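Local coordinates for protein proteolytically activated form of PPO4 Tyrosinase (Agaricus bisporus var. bisporus H97, PDB 4OUA) that oxidises phenols with a pair of copper ions, hydroxylating monophenols and turning the resulting o-diphenols into the reactive o-quinones that start melanin synthesis, at residues 72-83 with 305-315; 225-235 with 242-251. All coordinates share one frame; numbering follows the deposited sequence.

Contact 1. Residues 72-83 with 305-315. With CU1 (copper (I) ion), chain C.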
loop_
_atom_site.group_PDB
_atom_site.type_symbol
_atom_site.label_atom_id
_atom_site.label_comp_id
_atom_site.label_asym_id
_atom_site.label_seq_id
_atom_site.Cartn_x
_atom_site.Cartn_y
_atom_site.Cartn_z
ATOM N N VAL A 72 7.995 -21.988 -9.012
ATOM C CA VAL A 72 6.765 -21.511 -8.394
ATOM C C VAL A 72 5.560 -22.312 -8.880
ATOM O O VAL A 72 5.469 -22.649 -10.061
ATOM C CB VAL A 72 6.536 -20.016 -8.678
ATOM C CG1 VAL A 72 7.513 -19.168 -7.880
ATOM C CG2 VAL A 72 6.669 -19.735 -10.167
ATOM N N PRO A 73 4.629 -22.613 -7.963
ATOM C CA PRO A 73 3.462 -23.464 -8.228
ATOM C C PRO A 73 2.466 -22.871 -9.222
ATOM O O PRO A 73 1.497 -23.542 -9.574
ATOM C CB PRO A 73 2.814 -23.605 -6.846
ATOM C CG PRO A 73 3.251 -22.391 -6.104
ATOM C CD PRO A 73 4.648 -22.122 -6.576
ATOM N N TYR A 74 2.697 -21.641 -9.668
ATOM C CA TYR A 74 1.744 -20.977 -10.550
ATOM C C TYR A 74 2.323 -19.692 -11.130
ATOM O O TYR A 74 2.805 -18.832 -10.394
ATOM C CB TYR A 74 0.449 -20.680 -9.790
ATOM C CG TYR A 74 -0.752 -20.420 -10.668
ATOM C CD1 TYR A 74 -1.346 -21.449 -11.386
ATOM C CD2 TYR A 74 -1.306 -19.149 -10.765
ATOM C CE1 TYR A 74 -2.450 -21.218 -12.187
ATOM C CE2 TYR A 74 -2.409 -18.909 -11.562
ATOM C CZ TYR A 74 -2.978 -19.948 -12.269
ATOM O OH TYR A 74 -4.077 -19.717 -13.064
ATOM N N GLU A 75 2.276 -19.568 -12.454
ATOM C CA GLU A 75 2.792 -18.382 -13.126
ATOM C C GLU A 75 1.754 -17.268 -13.132
ATOM O O GLU A 75 0.812 -17.283 -13.926
ATOM C CB GLU A 75 3.220 -18.709 -14.557
ATOM C CG GLU A 75 3.893 -17.548 -15.275
ATOM C CD GLU A 75 4.290 -17.889 -16.698
ATOM O OE1 GLU A 75 3.881 -18.962 -17.190
ATOM O OE2 GLU A 75 5.013 -17.085 -17.323
ATOM N N SER A 76 1.938 -16.301 -12.240
ATOM C CA SER A 76 1.023 -15.177 -12.107
ATOM C C SER A 76 1.589 -14.172 -11.112
ATOM O O SER A 76 2.758 -14.258 -10.734
ATOM C CB SER A 76 -0.361 -15.656 -11.661
ATOM O OG SER A 76 -1.261 -14.571 -11.526
ATOM N N GLY A 77 0.764 -13.221 -10.689
ATOM C CA GLY A 77 1.181 -12.249 -9.696
ATOM C C GLY A 77 1.379 -12.894 -8.338
ATOM O O GLY A 77 1.061 -14.067 -8.146
ATOM N N TYR A 78 1.916 -12.130 -7.393
ATOM C CA TYR A 78 2.102 -12.618 -6.031
ATOM C C TYR A 78 0.897 -12.288 -5.160
ATOM O O TYR A 78 0.550 -13.052 -4.258
ATOM C CB TYR A 78 3.361 -12.020 -5.401
ATOM C CG TYR A 78 4.611 -12.854 -5.556
ATOM C CD1 TYR A 78 4.704 -14.116 -4.983
ATOM C CD2 TYR A 78 5.711 -12.367 -6.249
ATOM C CE1 TYR A 78 5.850 -14.877 -5.114
ATOM C CE2 TYR A 78 6.862 -13.120 -6.384
ATOM C CZ TYR A 78 6.926 -14.374 -5.813
ATOM O OH TYR A 78 8.071 -15.126 -5.945
ATOM N N CYS A 79 0.269 -11.148 -5.434
ATOM C CA CYS A 79 -0.799 -10.626 -4.586
ATOM C C CYS A 79 -1.950 -11.609 -4.442
ATOM O O CYS A 79 -2.353 -12.263 -5.402
ATOM C CB CYS A 79 -1.320 -9.292 -5.130
ATOM S SG CYS A 79 -2.221 -9.399 -6.692
ATOM N N THR A 80 -2.464 -11.710 -3.223
ATOM C CA THR A 80 -3.563 -12.609 -2.917
ATOM C C THR A 80 -4.884 -11.853 -2.921
ATOM O O THR A 80 -5.093 -10.944 -2.118
ATOM C CB THR A 80 -3.365 -13.287 -1.556
ATOM O OG1 THR A 80 -3.283 -12.284 -0.536
ATOM C CG2 THR A 80 -2.086 -14.106 -1.557
ATOM N N HIS A 81 -5.773 -12.231 -3.833
ATOM C CA HIS A 81 -7.047 -11.542 -3.985
ATOM C C HIS A 81 -8.196 -12.542 -4.017
ATOM O O HIS A 81 -8.054 -13.643 -4.547
ATOM C CB HIS A 81 -7.039 -10.686 -5.255
ATOM C CG HIS A 81 -5.861 -9.765 -5.354
ATOM N ND1 HIS A 81 -4.811 -9.989 -6.217
ATOM C CD2 HIS A 81 -5.563 -8.624 -4.688
ATOM C CE1 HIS A 81 -3.919 -9.024 -6.083
ATOM N NE2 HIS A 81 -4.350 -8.182 -5.160
ATOM N N SER A 82 -9.329 -12.152 -3.438
ATOM C CA SER A 82 -10.508 -13.010 -3.373
ATOM C C SER A 82 -10.280 -14.222 -2.473
ATOM O O SER A 82 -10.970 -15.234 -2.591
ATOM C CB SER A 82 -10.914 -13.468 -4.775
ATOM O OG SER A 82 -11.093 -12.360 -5.638
ATOM N N GLN A 83 -9.309 -14.113 -1.571
ATOM C CA GLN A 83 -8.985 -15.208 -0.664
ATOM C C GLN A 83 -8.706 -14.704 0.751
ATOM O O GLN A 83 -8.506 -13.508 0.966
ATOM C CB GLN A 83 -7.784 -15.995 -1.190
ATOM C CG GLN A 83 -6.668 -15.123 -1.726
ATOM C CD GLN A 83 -5.336 -15.840 -1.749
ATOM O OE1 GLN A 83 -4.939 -16.457 -0.763
ATOM N NE2 GLN A 83 -4.638 -15.764 -2.876
ATOM N N PRO A 305 -9.943 -21.578 0.313
ATOM C CA PRO A 305 -9.297 -22.005 -0.933
ATOM C C PRO A 305 -8.726 -20.855 -1.761
ATOM O O PRO A 305 -9.186 -19.718 -1.647
ATOM C CB PRO A 305 -10.437 -22.687 -1.686
ATOM C CG PRO A 305 -11.650 -21.926 -1.255
ATOM C CD PRO A 305 -11.412 -21.542 0.187
ATOM N N GLU A 306 -7.727 -21.160 -2.585
ATOM C CA GLU A 306 -7.182 -20.198 -3.538
ATOM C C GLU A 306 -8.002 -20.220 -4.822
ATOM O O GLU A 306 -7.824 -21.098 -5.665
ATOM C CB GLU A 306 -5.715 -20.507 -3.845
ATOM C CG GLU A 306 -5.129 -19.691 -4.994
ATOM C CD GLU A 306 -4.792 -18.262 -4.597
ATOM O OE1 GLU A 306 -5.206 -17.325 -5.313
ATOM O OE2 GLU A 306 -4.103 -18.076 -3.572
ATOM N N ARG A 307 -8.898 -19.251 -4.970
ATOM C CA ARG A 307 -9.829 -19.245 -6.094
ATOM C C ARG A 307 -9.247 -18.602 -7.354
ATOM O O ARG A 307 -9.312 -19.187 -8.434
ATOM C CB ARG A 307 -11.128 -18.545 -5.690
ATOM C CG ARG A 307 -12.055 -19.437 -4.871
ATOM C CD ARG A 307 -13.220 -18.670 -4.267
ATOM N NE ARG A 307 -12.836 -17.947 -3.058
ATOM C CZ ARG A 307 -13.692 -17.311 -2.266
ATOM N NH1 ARG A 307 -14.987 -17.311 -2.554
ATOM N NH2 ARG A 307 -13.256 -16.678 -1.185
ATOM N N GLU A 308 -8.679 -17.408 -7.220
ATOM C CA GLU A 308 -8.093 -16.724 -8.371
ATOM C C GLU A 308 -6.797 -17.390 -8.824
ATOM O O GLU A 308 -6.643 -17.735 -9.996
ATOM C CB GLU A 308 -7.830 -15.251 -8.055
ATOM C CG GLU A 308 -9.080 -14.401 -7.924
ATOM C CD GLU A 308 -8.803 -12.929 -8.159
ATOM O OE1 GLU A 308 -7.741 -12.608 -8.735
ATOM O OE2 GLU A 308 -9.646 -12.092 -7.770
ATOM N N GLY A 309 -5.869 -17.562 -7.888
ATOM C CA GLY A 309 -4.573 -18.141 -8.191
ATOM C C GLY A 309 -3.479 -17.091 -8.200
ATOM O O GLY A 309 -3.606 -16.056 -8.853
ATOM N N SER A 310 -2.403 -17.353 -7.466
ATOM C CA SER A 310 -1.269 -16.440 -7.408
ATOM C C SER A 310 0.025 -17.244 -7.457
ATOM O O SER A 310 -0.002 -18.467 -7.363
ATOM C CB SER A 310 -1.326 -15.582 -6.145
ATOM O OG SER A 310 -1.154 -16.379 -4.987
ATOM N N MET A 311 1.160 -16.571 -7.597
ATOM C CA MET A 311 2.423 -17.290 -7.745
ATOM C C MET A 311 2.808 -18.014 -6.450
ATOM O O MET A 311 3.758 -18.795 -6.423
ATOM C CB MET A 311 3.533 -16.325 -8.190
ATOM C CG MET A 311 4.939 -16.935 -8.316
ATOM S SD MET A 311 6.213 -15.767 -8.856
ATOM C CE MET A 311 5.958 -15.764 -10.643
ATOM N N GLY A 312 2.066 -17.762 -5.378
ATOM C CA GLY A 312 2.302 -18.461 -4.129
ATOM C C GLY A 312 1.448 -19.711 -4.044
ATOM O O GLY A 312 1.898 -20.753 -3.565
ATOM N N PHE A 313 0.210 -19.607 -4.517
ATOM C CA PHE A 313 -0.733 -20.715 -4.438
ATOM C C PHE A 313 -1.489 -20.921 -5.745
ATOM O O PHE A 313 -2.062 -19.982 -6.294
ATOM C CB PHE A 313 -1.734 -20.487 -3.305
ATOM C CG PHE A 313 -1.108 -20.029 -2.023
ATOM C CD1 PHE A 313 -0.457 -20.927 -1.194
ATOM C CD2 PHE A 313 -1.177 -18.700 -1.641
ATOM C CE1 PHE A 313 0.119 -20.507 -0.009
ATOM C CE2 PHE A 313 -0.606 -18.273 -0.460
ATOM C CZ PHE A 313 0.043 -19.179 0.358
ATOM N N ALA A 314 -1.492 -22.157 -6.234
ATOM C CA ALA A 314 -2.271 -22.509 -7.412
ATOM C C ALA A 314 -3.750 -22.598 -7.048
ATOM O O ALA A 314 -4.091 -22.831 -5.888
ATOM C CB ALA A 314 -1.785 -23.819 -8.003
ATOM N N PRO A 315 -4.631 -22.416 -8.042
ATOM C CA PRO A 315 -6.080 -22.422 -7.810
ATOM C C PRO A 315 -6.574 -23.752 -7.247
ATOM O O PRO A 315 -6.365 -24.797 -7.861
ATOM C CB PRO A 315 -6.661 -22.165 -9.204
ATOM C CG PRO A 315 -5.592 -22.604 -10.148
ATOM C CD PRO A 315 -4.301 -22.269 -9.468
HETATM CU CU CU1 C . -3.187 -6.738 -4.172
HETATM O O HOH W 1 -4.766 -5.106 -4.992
#
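Ser82 OG is gripped from two directions: it donates to Glu308 OE2 at 2.6 Å, and it is also hydrogen-bonded to His235 NE2. The hydroxyl meets OE2 on its anti side, 28° out of the carboxylate plane, with Glu308 reaching across on an extended chain and its CG resting near His81 O. Next along, the guanidinium of Arg307 lies against Ser82 O with NH2 3.0 Å from it, and the side-chain amide of Gln83 meets the carboxylate of Glu306 with the two planes nearly perpendicular. That carboxylate is tied down within its own loop as well, since Glu306 OE1 accepts from Gly309 N at 2.7 Å. Between these polar ends and the rest of the loop comes the copper ligand. His81 NE2 binds copper, and its CE1 is joined to Cys79 SG by a thioether bond of 1.8 Å, the cysteine–histidine crosslink known from fungal tyrosinases and related type-3 copper proteins; His56 and His90 complete the protein ligands of this ion. Tethered through both CE1 and NE2, the imidazole probably has little freedom to turn. Farther back Met311 carries the contact. Its backbone N donates to Gly77 O at 2.6 Å, nearly in line with the carbonyl, and its side chain does the apolar packing. With CG anti to the backbone N (chi1 177°), it runs between Val72 and Tyr78: CG sits 3.4 Å from Val72 CG1, while SD lies over one face of the Tyr78 ring, 3.9 Å from its centroid, in a Met-aromatic contact. At the outer end the Tyr74 ring takes Pro315 CD over one face in a CH-pi contact, 3.8 Å from CD to the ring centroid and 25° off the normal, with Ala314 CB close to Tyr74 CD1.

Contact 2. Residues 225-235 with 242-251. With CU1 (copper (I) ion), chain D.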
loop_
_atom_site.group_PDB
_atom_site.type_symbol
_atom_site.label_atom_id
_atom_site.label_comp_id
_atom_site.label_asym_id
_atom_site.label_seq_id
_atom_site.Cartn_x
_atom_site.Cartn_y
_atom_site.Cartn_z
ATOM N N PHE A 225 -18.932 -3.648 11.245
ATOM C CA PHE A 225 -19.752 -4.852 11.136
ATOM C C PHE A 225 -19.075 -5.975 10.358
ATOM O O PHE A 225 -19.316 -6.151 9.165
ATOM C CB PHE A 225 -21.093 -4.502 10.492
ATOM C CG PHE A 225 -21.742 -3.284 11.086
ATOM C CD1 PHE A 225 -22.304 -3.330 12.352
ATOM C CD2 PHE A 225 -21.780 -2.091 10.385
ATOM C CE1 PHE A 225 -22.898 -2.210 12.904
ATOM C CE2 PHE A 225 -22.374 -0.969 10.931
ATOM C CZ PHE A 225 -22.934 -1.028 12.192
ATOM N N ASN A 226 -18.237 -6.734 11.057
ATOM C CA ASN A 226 -17.543 -7.889 10.492
ATOM C C ASN A 226 -17.055 -8.821 11.596
ATOM O O ASN A 226 -15.940 -8.672 12.093
ATOM C CB ASN A 226 -16.357 -7.452 9.629
ATOM C CG ASN A 226 -16.753 -7.149 8.201
ATOM O OD1 ASN A 226 -17.014 -8.056 7.410
ATOM N ND2 ASN A 226 -16.790 -5.866 7.859
ATOM N N ALA A 227 -17.892 -9.779 11.981
ATOM C CA ALA A 227 -17.553 -10.689 13.070
ATOM C C ALA A 227 -16.666 -11.834 12.587
ATOM O O ALA A 227 -15.667 -12.165 13.224
ATOM C CB ALA A 227 -18.815 -11.234 13.716
ATOM N N ASN A 228 -17.036 -12.435 11.462
ATOM C CA ASN A 228 -16.270 -13.545 10.907
ATOM C C ASN A 228 -15.216 -13.062 9.915
ATOM O O ASN A 228 -15.380 -12.025 9.271
ATOM C CB ASN A 228 -17.200 -14.561 10.237
ATOM C CG ASN A 228 -17.925 -13.988 9.034
ATOM O OD1 ASN A 228 -18.310 -12.818 9.023
ATOM N ND2 ASN A 228 -18.112 -14.813 8.010
ATOM N N TRP A 229 -14.136 -13.827 9.797
ATOM C CA TRP A 229 -12.995 -13.444 8.975
ATOM C C TRP A 229 -13.268 -13.590 7.481
ATOM O O TRP A 229 -12.747 -12.824 6.670
ATOM C CB TRP A 229 -11.771 -14.278 9.362
ATOM C CG TRP A 229 -10.555 -13.997 8.534
ATOM C CD1 TRP A 229 -10.128 -14.692 7.441
ATOM C CD2 TRP A 229 -9.604 -12.943 8.735
ATOM N NE1 TRP A 229 -8.973 -14.137 6.949
ATOM C CE2 TRP A 229 -8.630 -13.064 7.725
ATOM C CE3 TRP A 229 -9.484 -11.914 9.672
ATOM C CZ2 TRP A 229 -7.551 -12.190 7.624
ATOM C CZ3 TRP A 229 -8.411 -11.048 9.569
ATOM C CH2 TRP A 229 -7.459 -11.191 8.552
ATOM N N GLU A 230 -14.080 -14.577 7.120
ATOM C CA GLU A 230 -14.363 -14.851 5.715
ATOM C C GLU A 230 -15.043 -13.671 5.032
ATOM O O GLU A 230 -14.675 -13.295 3.921
ATOM C CB GLU A 230 -15.228 -16.105 5.577
ATOM C CG GLU A 230 -14.528 -17.262 4.882
ATOM C CD GLU A 230 -14.149 -16.939 3.447
ATOM O OE1 GLU A 230 -14.778 -16.039 2.850
ATOM O OE2 GLU A 230 -13.221 -17.586 2.916
ATOM N N ALA A 231 -16.033 -13.088 5.701
ATOM C CA ALA A 231 -16.780 -11.972 5.134
ATOM C C ALA A 231 -15.976 -10.673 5.178
ATOM O O ALA A 231 -16.320 -9.698 4.511
ATOM C CB ALA A 231 -18.102 -11.799 5.864
ATOM N N PHE A 232 -14.904 -10.669 5.963
ATOM C CA PHE A 232 -14.086 -9.472 6.136
ATOM C C PHE A 232 -12.822 -9.489 5.278
ATOM O O PHE A 232 -12.383 -8.449 4.788
ATOM C CB PHE A 232 -13.705 -9.307 7.609
ATOM C CG PHE A 232 -12.603 -8.310 7.844
ATOM C CD1 PHE A 232 -12.874 -6.953 7.887
ATOM C CD2 PHE A 232 -11.296 -8.733 8.026
ATOM C CE1 PHE A 232 -11.865 -6.036 8.106
ATOM C CE2 PHE A 232 -10.282 -7.821 8.244
ATOM C CZ PHE A 232 -10.567 -6.470 8.284
ATOM N N SER A 233 -12.257 -10.660 5.060
ATOM C CA SER A 233 -11.000 -10.782 4.357
ATOM C C SER A 233 -11.044 -10.510 2.890
ATOM O O SER A 233 -10.279 -9.725 2.396
ATOM C CB SER A 233 -10.467 -12.162 4.548
ATOM O OG SER A 233 -11.536 -12.989 4.812
ATOM N N ASN A 234 -11.910 -11.201 2.183
ATOM C CA ASN A 234 -11.956 -11.067 0.758
ATOM C C ASN A 234 -13.319 -10.786 0.251
ATOM O O ASN A 234 -14.251 -10.768 0.981
ATOM C CB ASN A 234 -11.457 -12.321 0.123
ATOM C CG ASN A 234 -12.232 -13.510 0.537
ATOM O OD1 ASN A 234 -12.845 -14.152 -0.259
ATOM N ND2 ASN A 234 -12.193 -13.813 1.780
ATOM N N HIS A 235 -13.408 -10.581 -1.043
ATOM C CA HIS A 235 -14.642 -10.241 -1.688
ATOM C C HIS A 235 -15.263 -11.370 -2.470
ATOM O O HIS A 235 -16.447 -11.359 -2.674
ATOM C CB HIS A 235 -14.426 -9.058 -2.610
ATOM C CG HIS A 235 -13.438 -9.307 -3.692
ATOM N ND1 HIS A 235 -12.707 -8.309 -4.275
ATOM C CD2 HIS A 235 -13.057 -10.448 -4.296
ATOM C CE1 HIS A 235 -11.923 -8.825 -5.197
ATOM N NE2 HIS A 235 -12.113 -10.121 -5.226
ATOM N N HIS A 242 -19.938 -10.927 0.778
ATOM C CA HIS A 242 -18.579 -10.414 0.911
ATOM C C HIS A 242 -18.493 -8.944 0.506
ATOM O O HIS A 242 -17.402 -8.385 0.400
ATOM C CB HIS A 242 -17.605 -11.238 0.064
ATOM C CG HIS A 242 -17.480 -12.667 0.494
ATOM N ND1 HIS A 242 -18.462 -13.605 0.263
ATOM C CD2 HIS A 242 -16.480 -13.320 1.134
ATOM C CE1 HIS A 242 -18.077 -14.773 0.744
ATOM N NE2 HIS A 242 -16.877 -14.628 1.278
ATOM N N ALA A 243 -19.648 -8.324 0.284
ATOM C CA ALA A 243 -19.703 -6.943 -0.186
ATOM C C ALA A 243 -19.192 -5.956 0.860
ATOM O O ALA A 243 -18.857 -4.817 0.538
ATOM C CB ALA A 243 -21.124 -6.584 -0.590
ATOM N N ASN A 244 -19.134 -6.400 2.111
ATOM C CA ASN A 244 -18.703 -5.543 3.208
ATOM C C ASN A 244 -17.301 -5.910 3.690
ATOM O O ASN A 244 -16.927 -5.619 4.826
ATOM C CB ASN A 244 -19.700 -5.632 4.364
ATOM C CG ASN A 244 -19.590 -4.465 5.324
ATOM O OD1 ASN A 244 -19.307 -3.337 4.919
ATOM N ND2 ASN A 244 -19.810 -4.731 6.606
ATOM N N SER A 245 -16.528 -6.548 2.818
ATOM C CA SER A 245 -15.192 -7.007 3.179
ATOM C C SER A 245 -14.162 -5.890 3.082
ATOM O O SER A 245 -14.400 -4.864 2.444
ATOM C CB SER A 245 -14.769 -8.176 2.288
ATOM O OG SER A 245 -14.664 -7.771 0.934
ATOM N N LEU A 246 -13.017 -6.100 3.725
ATOM C CA LEU A 246 -11.907 -5.159 3.662
ATOM C C LEU A 246 -11.469 -4.948 2.219
ATOM O O LEU A 246 -11.029 -3.861 1.847
ATOM C CB LEU A 246 -10.730 -5.661 4.503
ATOM C CG LEU A 246 -9.462 -4.801 4.562
ATOM C CD1 LEU A 246 -9.652 -3.598 5.476
ATOM C CD2 LEU A 246 -8.265 -5.631 5.004
ATOM N N GLU A 247 -11.601 -5.993 1.407
ATOM C CA GLU A 247 -11.143 -5.952 0.023
ATOM C C GLU A 247 -12.167 -5.303 -0.899
ATOM O O GLU A 247 -11.806 -4.558 -1.813
ATOM C CB GLU A 247 -10.819 -7.361 -0.474
ATOM C CG GLU A 247 -10.243 -7.402 -1.878
ATOM C CD GLU A 247 -9.972 -8.814 -2.363
ATOM O OE1 GLU A 247 -10.510 -9.767 -1.761
ATOM O OE2 GLU A 247 -9.219 -8.971 -3.347
ATOM N N ALA A 248 -13.443 -5.594 -0.660
ATOM C CA ALA A 248 -14.525 -5.036 -1.465
ATOM C C ALA A 248 -14.501 -3.512 -1.425
ATOM O O ALA A 248 -14.561 -2.852 -2.463
ATOM C CB ALA A 248 -15.866 -5.562 -0.983
ATOM N N VAL A 249 -14.413 -2.962 -0.216
ATOM C CA VAL A 249 -14.306 -1.521 -0.022
ATOM C C VAL A 249 -13.006 -1.000 -0.622
ATOM O O VAL A 249 -12.925 0.140 -1.083
ATOM C CB VAL A 249 -14.363 -1.152 1.473
ATOM C CG1 VAL A 249 -14.212 0.348 1.660
ATOM C CG2 VAL A 249 -15.664 -1.647 2.090
ATOM N N HIS A 250 -11.969 -1.903 -0.609
ATOM C CA HIS A 250 -10.648 -1.591 -1.136
ATOM C C HIS A 250 -10.646 -1.496 -2.661
ATOM O O HIS A 250 -9.849 -0.760 -3.247
ATOM C CB HIS A 250 -9.646 -2.650 -0.665
ATOM C CG HIS A 250 -8.548 -2.927 -1.642
ATOM N ND1 HIS A 250 -8.614 -3.945 -2.569
ATOM C CD2 HIS A 250 -7.351 -2.324 -1.831
ATOM C CE1 HIS A 250 -7.508 -3.953 -3.290
ATOM N NE2 HIS A 250 -6.726 -2.976 -2.867
ATOM N N ASP A 251 -11.542 -2.232 -3.297
ATOM C CA ASP A 251 -11.609 -2.282 -4.755
ATOM C C ASP A 251 -12.081 -0.963 -5.359
ATOM O O ASP A 251 -11.655 -0.589 -6.451
ATOM C CB ASP A 251 -12.533 -3.413 -5.212
ATOM C CG ASP A 251 -11.991 -4.785 -4.868
ATOM O OD1 ASP A 251 -10.758 -4.920 -4.723
ATOM O OD2 ASP A 251 -12.801 -5.729 -4.747
HETATM CU CU CU1 D . -5.195 -3.059 -4.109
HETATM O O HOH W 1 -4.766 -5.106 -4.992
#
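This contact sets helix 229-233 and the residues after it against the first turns of helix 246-258, which carries copper ligand His250, and at its centre is a histidine set among carboxylates: His235 ND1 donates to Asp251 OD2 at 2.6 Å, using the syn lone pair of that oxygen. The carboxylate of Glu247 is stacked over one face of the same ring, the two planes only 7° apart. Extended from the backbone with CG anti to its N (chi1 -176°), Glu247 also brings OE1 within 3.1 Å of His235 N, which approaches from above the carboxylate plane; Ser82 N is a second donor to OE1. Were His235 replaced by an alanine, Asp251 OD2 and the Ser82 hydroxyl would probably lose their imidazole partner, and the Glu247 carboxylate the ring stacked on it. The start of the helix is closed by Ser245, an N-cap whose OG accepts from Ala248 N at 3.0 Å, and Leu246 N reaches back to Phe232 O at 2.7 Å. Leu246 CB packs over one face of the Phe232 ring. A second His-carboxylate bond lies farther out: His242 NE2 donates to Glu230 OE1 at 3.0 Å, in the ring plane but with the carboxylate turned 81° to it, while Asp239 takes ND1. Beyond it, Asn226 ND2 gives a hydrogen bond to Asn244 O and another to Met222 O. His250 NE2 binds its copper at 2.0 Å, beside His254 one turn on and His282 from helix 277-295, the three-histidine, helix-borne metal site typical of type-3 copper proteins.

From the N terminus the chain first reaches 72-83, in the loop between helix 49-54 and helix 86-109. It then runs through 225-235 and 242-251, whose meeting closes the short loop of contact 2, and only with 305-315, between strands 304-305 and 318-319, does it close the long loop of contact 1, which encloses contact 2 whole. The two contacts do not cross, but they touch at Ser82, which faces His235 and Glu247, and where Arg307 comes near Asn234. Contact 1 joins the first copper's loop to the two-stranded hairpin, contact 2 joins helix 229-233 to the second copper's helix, and one water bridges both ions.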